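Local coordinates for alginate lyase (Aplysia kurodai, PDB 5GMT), which probably cleaves alginate, with a preference for polymannuronate, by beta-elimination at its glycosidic bonds, as a lyase of polysaccharide lyase family 14, at residues S20-H24 with S56-R60; I200-T206 with L229-N235. All coordinates share one frame. Residues are numbered along the deposited sequence.

Contact 1 (S20-H24 with S56-R60); sequences SSVPH and SRALR
Segment 20-24, a loop leaving strand 14-19 and extended from Ser21 to Pro23, crosses residues 56-59, which lead into strand 58-63, with end-to-end directions 74° apart; the CA atoms come closest at Ser21 and Arg57, 5.1 Å. A single backbone hydrogen bond ties the two segments: Val22 N donates to Arg57 O, 2.9 Å. Ser21 (chi1 p) turns its small CB toward the partner, 4.1 Å from Ser56 CB (chi1 m), an approach two serines readily permit. Buried Val22, with chi1 m, lays CG2 3.6 Å from Leu59 N and CG1 4.3 Å from Leu59 CB; Leu59 takes chi1 t and chi2 p, and Ile31 of helix 28-31 touches both side chains. The loop thereby covers part of an antiparallel beta-sheet of the concanavalin-like fold, where strand 58-63 lies between strands 47-50 and 261-272. Exposed Pro23 (-69°/155°) points away, its ring fixing a phi that fits the extended course. Arg57 (chi1 t, chi2 t, chi3 m, chi4 -90°) lays its guanidinium flat on the His24 ring (chi1 t, chi2 -146°), centres 4.0 Å apart and planes at 29°, with NH1 3.3 Å from His24 CD2; two flat groups can stack so while NH1 still hydrogen-bonds to Thr49 OG1.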
ATOM      1  N   SER A  20     -11.231  -8.471   9.787  1.00  9.05           N
ATOM      2  CA  SER A  20     -11.319  -9.787   9.167  1.00  9.77           C
ATOM      3  C   SER A  20     -12.158  -9.740   7.910  1.00 10.77           C
ATOM      4  O   SER A  20     -11.781 -10.303   6.880  1.00 13.74           O
ATOM      5  CB  SER A  20     -11.924 -10.812  10.139  1.00 12.56           C
ATOM      6  OG  SER A  20     -11.221 -10.806  11.363  1.00 13.83           O
ATOM      7  N   SER A  21     -13.297  -9.062   8.016  1.00  7.86           N
ATOM      8  CA  SER A  21     -14.310  -9.091   6.976  1.00 12.08           C
ATOM      9  C   SER A  21     -15.057  -7.773   6.975  1.00 10.79           C
ATOM     10  O   SER A  21     -14.944  -6.987   7.910  1.00 14.40           O
ATOM     11  CB  SER A  21     -15.285 -10.246   7.206  1.00 12.05           C
ATOM     12  OG  SER A  21     -15.947 -10.071   8.448  1.00  8.29           O
ATOM     13  N   VAL A  22     -15.835  -7.530   5.931  1.00  9.02           N
ATOM     14  CA  VAL A  22     -16.678  -6.345   5.895  1.00  9.62           C
ATOM     15  C   VAL A  22     -18.143  -6.774   5.874  1.00 12.37           C
ATOM     16  O   VAL A  22     -18.464  -7.883   5.426  1.00 10.62           O
ATOM     17  CB  VAL A  22     -16.357  -5.465   4.676  1.00 10.00           C
ATOM     18  CG1 VAL A  22     -14.969  -4.811   4.842  1.00  7.53           C
ATOM     19  CG2 VAL A  22     -16.412  -6.305   3.411  1.00  9.15           C
ATOM     20  N   PRO A  23     -19.038  -5.915   6.388  1.00 11.76           N
ATOM     21  CA  PRO A  23     -20.456  -6.302   6.407  1.00 12.91           C
ATOM     22  C   PRO A  23     -21.093  -6.363   5.018  1.00 14.52           C
ATOM     23  O   PRO A  23     -20.641  -5.702   4.082  1.00 11.11           O
ATOM     24  CB  PRO A  23     -21.108  -5.201   7.252  1.00 12.18           C
ATOM     25  CG  PRO A  23     -20.192  -4.024   7.118  1.00 12.95           C
ATOM     26  CD  PRO A  23     -18.807  -4.612   7.039  1.00 12.99           C
ATOM     27  N   HIS A  24     -22.146  -7.165   4.890  1.00 11.39           N
ATOM     28  CA  HIS A  24     -22.914  -7.203   3.652  1.00 16.49           C
ATOM     29  C   HIS A  24     -23.863  -6.007   3.611  1.00 14.48           C
ATOM     30  O   HIS A  24     -24.990  -6.077   4.110  1.00 17.61           O
ATOM     31  CB  HIS A  24     -23.691  -8.516   3.536  1.00 14.84           C
ATOM     32  CG  HIS A  24     -24.363  -8.707   2.212  1.00 22.68           C
ATOM     33  ND1 HIS A  24     -25.571  -9.356   2.076  1.00 25.05           N
ATOM     34  CD2 HIS A  24     -23.996  -8.331   0.965  1.00 18.98           C
ATOM     35  CE1 HIS A  24     -25.920  -9.374   0.802  1.00 21.60           C
ATOM     36  NE2 HIS A  24     -24.979  -8.759   0.107  1.00 20.11           N
ATOM     37  N   SER A  56     -14.925 -15.516   4.709  1.00 16.24           N
ATOM     38  CA  SER A  56     -14.979 -14.149   5.208  1.00 15.72           C
ATOM     39  C   SER A  56     -15.411 -13.237   4.070  1.00 10.96           C
ATOM     40  O   SER A  56     -14.860 -13.319   2.975  1.00 14.87           O
ATOM     41  CB  SER A  56     -13.620 -13.711   5.766  1.00 17.24           C
ATOM     42  OG  SER A  56     -13.294 -14.413   6.955  1.00 25.03           O
ATOM     43  N   ARG A  57     -16.412 -12.396   4.310  1.00  9.17           N
ATOM     44  CA  ARG A  57     -16.854 -11.461   3.283  1.00  9.68           C
ATOM     45  C   ARG A  57     -15.780 -10.405   3.068  1.00 10.73           C
ATOM     46  O   ARG A  57     -15.408  -9.692   3.991  1.00  9.81           O
ATOM     47  CB  ARG A  57     -18.178 -10.790   3.662  1.00  8.97           C
ATOM     48  CG  ARG A  57     -18.672  -9.797   2.609  1.00  9.87           C
ATOM     49  CD  ARG A  57     -20.152  -9.452   2.787  1.00 11.07           C
ATOM     50  NE  ARG A  57     -20.996 -10.586   2.418  1.00 15.82           N
ATOM     51  CZ  ARG A  57     -21.470 -10.788   1.192  1.00 15.94           C
ATOM     52  NH1 ARG A  57     -21.199  -9.922   0.222  1.00 13.94           N
ATOM     53  NH2 ARG A  57     -22.224 -11.846   0.937  1.00 12.62           N
ATOM     54  N   ALA A  58     -15.310 -10.305   1.834  1.00  6.80           N
ATOM     55  CA  ALA A  58     -14.172  -9.466   1.501  1.00  8.74           C
ATOM     56  C   ALA A  58     -14.568  -8.122   0.927  1.00  7.60           C
ATOM     57  O   ALA A  58     -15.604  -7.982   0.290  1.00  8.71           O
ATOM     58  CB  ALA A  58     -13.275 -10.193   0.509  1.00  5.98           C
ATOM     59  N   LEU A  59     -13.699  -7.142   1.123  1.00  7.17           N
ATOM     60  CA  LEU A  59     -13.824  -5.860   0.449  1.00  9.85           C
ATOM     61  C   LEU A  59     -13.474  -6.053  -1.012  1.00  6.80           C
ATOM     62  O   LEU A  59     -12.369  -6.498  -1.320  1.00  7.79           O
ATOM     63  CB  LEU A  59     -12.897  -4.827   1.100  1.00  6.58           C
ATOM     64  CG  LEU A  59     -12.797  -3.475   0.405  1.00  5.40           C
ATOM     65  CD1 LEU A  59     -14.138  -2.767   0.429  1.00  8.74           C
ATOM     66  CD2 LEU A  59     -11.696  -2.632   1.078  1.00  6.88           C
ATOM     67  N   ARG A  60     -14.405  -5.752  -1.918  1.00  7.48           N
ATOM     68  CA  ARG A  60     -14.139  -5.993  -3.334  1.00  7.10           C
ATOM     69  C   ARG A  60     -14.033  -4.684  -4.079  1.00  6.21           C
ATOM     70  O   ARG A  60     -14.883  -3.812  -3.938  1.00  6.99           O
ATOM     71  CB  ARG A  60     -15.228  -6.868  -3.982  1.00  7.10           C
ATOM     72  CG  ARG A  60     -14.832  -7.382  -5.369  1.00  9.21           C
ATOM     73  CD  ARG A  60     -16.002  -8.038  -6.118  1.00  9.30           C
ATOM     74  NE  ARG A  60     -16.900  -7.030  -6.689  1.00  6.54           N
ATOM     75  CZ  ARG A  60     -17.981  -7.299  -7.422  1.00  9.79           C
ATOM     76  NH1 ARG A  60     -18.329  -8.553  -7.685  1.00  9.87           N
ATOM     77  NH2 ARG A  60     -18.715  -6.300  -7.902  1.00  9.03           N
TER

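Contact 2 (I200-T206 with L229-N235); sequences INTVGKT and LRMRNTN
The loop joining strands 191-199 and 208-216 meets the loop leading from strand 222-229 to strand 238-247, with CA pairs Ile200-Met231 at 5.9 Å, Val203-Asn233 at 5.5 Å and Thr206-Arg230 at 4.7 Å. Ile200 (chi1 p, chi2 t) points toward the partner, its CG2 4.2 Å from Met231 CB and its CD1 on one face of the Arg232 guanidinium, 3.6 Å from NE; Arg232 is chi1 p, then extended (t, t). Asn201 follows, with chi1 p and chi2 -68°. Its OD1 accepts from Met231 N (2.7 Å) and Arg232 N (3.0 Å), while ND2 donates to Arg232 O (3.0 Å) and Thr202 O (2.9 Å); its backbone O accepts from NE and NH2 of Arg232, each at 3.0 Å. Thr202 to Lys205 form a type II beta turn, closed by Lys205 N to Thr202 O at 2.9 Å, with Val203 at -60°/131° and Gly204 at 97°/-6°, where a CB would strike the preceding carbonyl. Val203 (chi1 t) puts CG2 over the other face of the Arg232 guanidinium, 3.8 Å from NE, and a water links its N to Asn235 OD1. Thr206 CG2 covers a face of the Arg230 guanidinium (t, t, m), 3.5 Å from NH1, which hydrogen-bonds to Asn158 O. The Asn201 amide thus pairs with the backbone of Met231 and Arg232, and the Arg232 guanidinium, held between two aliphatic groups with NH1 on His237 O, pairs with the carbonyl of buried Asn201.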
ATOM      1  N   ILE A 200      10.909   3.087  10.723  1.00  6.71           N
ATOM      2  CA  ILE A 200      11.331   4.358  10.162  1.00  8.20           C
ATOM      3  C   ILE A 200      12.700   4.699  10.721  1.00  7.85           C
ATOM      4  O   ILE A 200      13.123   4.147  11.737  1.00 10.81           O
ATOM      5  CB  ILE A 200      10.311   5.499  10.431  1.00  8.22           C
ATOM      6  CG1 ILE A 200      10.099   5.736  11.927  1.00  8.75           C
ATOM      7  CG2 ILE A 200       8.979   5.198   9.753  1.00 10.96           C
ATOM      8  CD1 ILE A 200       9.047   6.837  12.186  1.00 10.91           C
ATOM      9  N   ASN A 201      13.408   5.578  10.027  1.00  8.67           N
ATOM     10  CA  ASN A 201      14.785   5.901  10.382  1.00  8.09           C
ATOM     11  C   ASN A 201      14.942   6.690  11.669  1.00 10.76           C
ATOM     12  O   ASN A 201      14.047   7.430  12.091  1.00  9.54           O
ATOM     13  CB  ASN A 201      15.437   6.691   9.252  1.00  6.81           C
ATOM     14  CG  ASN A 201      14.725   8.008   8.986  1.00  8.55           C
ATOM     15  OD1 ASN A 201      13.585   8.019   8.513  1.00  8.55           O
ATOM     16  ND2 ASN A 201      15.398   9.134   9.287  1.00  9.25           N
ATOM     17  N   THR A 202      16.100   6.522  12.288  1.00  9.17           N
ATOM     18  CA  THR A 202      16.586   7.500  13.254  1.00  9.09           C
ATOM     19  C   THR A 202      16.738   8.823  12.528  1.00  8.26           C
ATOM     20  O   THR A 202      17.302   8.863  11.437  1.00  9.02           O
ATOM     21  CB  THR A 202      17.935   7.085  13.831  1.00  9.45           C
ATOM     22  OG1 THR A 202      17.855   5.723  14.275  1.00  9.83           O
ATOM     23  CG2 THR A 202      18.327   7.997  14.997  1.00  8.52           C
ATOM     24  N   VAL A 203      16.223   9.902  13.108  1.00 13.14           N
ATOM     25  CA  VAL A 203      16.400  11.205  12.487  1.00 11.57           C
ATOM     26  C   VAL A 203      17.895  11.481  12.404  1.00 10.93           C
ATOM     27  O   VAL A 203      18.628  11.261  13.364  1.00 16.69           O
ATOM     28  CB  VAL A 203      15.643  12.310  13.267  1.00 15.28           C
ATOM     29  CG1 VAL A 203      15.962  13.692  12.715  1.00 12.76           C
ATOM     30  CG2 VAL A 203      14.156  12.046  13.183  1.00 13.72           C
ATOM     31  N   GLY A 204      18.352  11.895  11.229  1.00 10.84           N
ATOM     32  CA  GLY A 204      19.758  12.147  10.998  1.00 11.94           C
ATOM     33  C   GLY A 204      20.446  10.968  10.347  1.00 14.41           C
ATOM     34  O   GLY A 204      21.609  11.054   9.970  1.00 14.24           O
ATOM     35  N   LYS A 205      19.729   9.857  10.201  1.00 10.94           N
ATOM     36  CA  LYS A 205      20.330   8.664   9.618  1.00  6.77           C
ATOM     37  C   LYS A 205      19.496   8.051   8.495  1.00  8.01           C
ATOM     38  O   LYS A 205      18.307   8.320   8.361  1.00 11.55           O
ATOM     39  CB  LYS A 205      20.565   7.600  10.696  1.00 10.36           C
ATOM     40  CG  LYS A 205      21.410   8.064  11.867  1.00 15.65           C
ATOM     41  CD  LYS A 205      21.809   6.895  12.745  1.00 19.26           C
ATOM     42  CE  LYS A 205      22.340   7.380  14.082  1.00 27.19           C
ATOM     43  NZ  LYS A 205      23.333   8.475  13.884  1.00 33.70           N
ATOM     44  N   THR A 206      20.133   7.201   7.710  1.00  9.21           N
ATOM     45  CA  THR A 206      19.439   6.420   6.690  1.00  9.08           C
ATOM     46  C   THR A 206      19.437   4.949   7.116  1.00  9.08           C
ATOM     47  O   THR A 206      20.006   4.076   6.436  1.00  8.03           O
ATOM     48  CB  THR A 206      20.085   6.595   5.290  1.00 12.88           C
ATOM     49  OG1 THR A 206      21.509   6.441   5.383  1.00 13.17           O
ATOM     50  CG2 THR A 206      19.764   7.980   4.717  1.00 11.45           C
ATOM     51  N   LEU A 229      17.041   3.249   4.330  1.00  7.24           N
ATOM     52  CA  LEU A 229      16.065   4.239   3.889  1.00  8.94           C
ATOM     53  C   LEU A 229      15.907   5.390   4.865  1.00  7.92           C
ATOM     54  O   LEU A 229      16.048   5.214   6.075  1.00  8.35           O
ATOM     55  CB  LEU A 229      14.690   3.597   3.710  1.00  6.32           C
ATOM     56  CG  LEU A 229      14.587   2.478   2.683  1.00  6.29           C
ATOM     57  CD1 LEU A 229      13.118   2.060   2.562  1.00  9.25           C
ATOM     58  CD2 LEU A 229      15.167   2.887   1.329  1.00  8.67           C
ATOM     59  N   ARG A 230      15.601   6.562   4.324  1.00  6.15           N
ATOM     60  CA  ARG A 230      15.178   7.697   5.127  1.00  5.58           C
ATOM     61  C   ARG A 230      13.701   7.977   4.848  1.00  6.88           C
ATOM     62  O   ARG A 230      13.320   8.171   3.687  1.00  8.96           O
ATOM     63  CB  ARG A 230      16.028   8.932   4.802  1.00  8.17           C
ATOM     64  CG  ARG A 230      15.479  10.197   5.401  1.00 10.67           C
ATOM     65  CD  ARG A 230      16.476  11.322   5.310  1.00 20.56           C
ATOM     66  NE  ARG A 230      17.557  11.152   6.268  1.00 19.72           N
ATOM     67  CZ  ARG A 230      18.850  11.228   5.969  1.00 18.29           C
ATOM     68  NH1 ARG A 230      19.242  11.476   4.733  1.00 22.89           N
ATOM     69  NH2 ARG A 230      19.757  11.068   6.920  1.00 16.23           N
ATOM     70  N   MET A 231      12.875   7.963   5.896  1.00  7.23           N
ATOM     71  CA  MET A 231      11.453   8.268   5.763  1.00  8.36           C
ATOM     72  C   MET A 231      11.129   9.660   6.291  1.00  7.62           C
ATOM     73  O   MET A 231      10.160  10.290   5.869  1.00  5.80           O
ATOM     74  CB  MET A 231      10.594   7.243   6.508  1.00  8.56           C
ATOM     75  CG  MET A 231      10.575   5.855   5.888  1.00 10.36           C
ATOM     76  SD  MET A 231      12.051   4.932   6.338  1.00  8.44           S
ATOM     77  CE  MET A 231      11.450   3.243   6.117  1.00  9.36           C
ATOM     78  N   ARG A 232      11.933  10.133   7.237  1.00 10.16           N
ATOM     79  CA  ARG A 232      11.618  11.393   7.902  1.00  8.55           C
ATOM     80  C   ARG A 232      12.886  12.189   8.223  1.00 11.82           C
ATOM     81  O   ARG A 232      13.971  11.617   8.365  1.00  8.05           O
ATOM     82  CB  ARG A 232      10.830  11.120   9.177  1.00  8.78           C
ATOM     83  CG  ARG A 232      11.575  10.194  10.117  1.00  9.56           C
ATOM     84  CD  ARG A 232      10.897  10.039  11.463  1.00  9.50           C
ATOM     85  NE  ARG A 232      11.715   9.224  12.355  1.00  8.65           N
ATOM     86  CZ  ARG A 232      11.523   9.123  13.663  1.00 11.24           C
ATOM     87  NH1 ARG A 232      10.541   9.795  14.250  1.00  9.61           N
ATOM     88  NH2 ARG A 232      12.333   8.362  14.390  1.00 10.48           N
ATOM     89  N   ASN A 233      12.740  13.507   8.330  1.00 11.44           N
ATOM     90  CA  ASN A 233      13.869  14.363   8.714  1.00 12.34           C
ATOM     91  C   ASN A 233      13.636  15.068  10.031  1.00 15.93           C
ATOM     92  O   ASN A 233      14.479  15.842  10.489  1.00 14.24           O
ATOM     93  CB  ASN A 233      14.171  15.400   7.630  1.00 11.30           C
ATOM     94  CG  ASN A 233      14.918  14.805   6.458  1.00 14.55           C
ATOM     95  OD1 ASN A 233      16.060  14.358   6.599  1.00 19.13           O
ATOM     96  ND2 ASN A 233      14.283  14.796   5.294  1.00 13.42           N
ATOM     97  N   THR A 234      12.500  14.793  10.653  1.00 12.55           N
ATOM     98  CA  THR A 234      12.193  15.407  11.921  1.00 14.91           C
ATOM     99  C   THR A 234      11.537  14.383  12.832  1.00 12.82           C
ATOM    100  O   THR A 234      10.878  13.455  12.370  1.00 13.52           O
ATOM    101  CB  THR A 234      11.285  16.649  11.744  1.00 13.06           C
ATOM    102  OG1 THR A 234      11.086  17.285  13.009  1.00 15.43           O
ATOM    103  CG2 THR A 234       9.938  16.269  11.148  1.00 11.18           C
ATOM    104  N   ASN A 235      11.728  14.553  14.133  1.00 16.92           N
ATOM    105  CA  ASN A 235      11.290  13.556  15.093  1.00 15.01           C
ATOM    106  C   ASN A 235       9.802  13.565  15.375  1.00 13.01           C
ATOM    107  O   ASN A 235       9.314  12.704  16.085  1.00 13.25           O
ATOM    108  CB  ASN A 235      12.047  13.733  16.409  1.00 15.27           C
ATOM    109  CG  ASN A 235      13.398  13.072  16.381  1.00 24.33           C
ATOM    110  OD1 ASN A 235      13.493  11.844  16.409  1.00 19.04           O
ATOM    111  ND2 ASN A 235      14.458  13.877  16.311  1.00 26.51           N
TER
HETATM  112  O   HOH W   1      15.323   9.896  15.689  1.00 14.57           O
HETATM  113  O   HOH W   2      17.728  13.726   8.695  1.00 21.01           O

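How the contacts relate
Contact 1 closes before contact 2 opens along the chain, and the two lie on opposite sides of the molecular centre, their own centres 36 Å apart and their nearest atoms about 24 Å apart. Both are tied to the same antiparallel sheet. Contact 1 includes the start of strand 58-63 and the loop after strand 14-19, each strand pairing with 261-272; contact 2 joins the loop between strands 191-199 and 208-216 to the one after 222-229. Strands 261-272 and 92-102 connect these regions across the sheet. From 229-235 the chain enters strand 238-247 of the other sheet, so contact 2 also marks a passage between sheets. The contacts are thus independent loop packings, joined through one sheet.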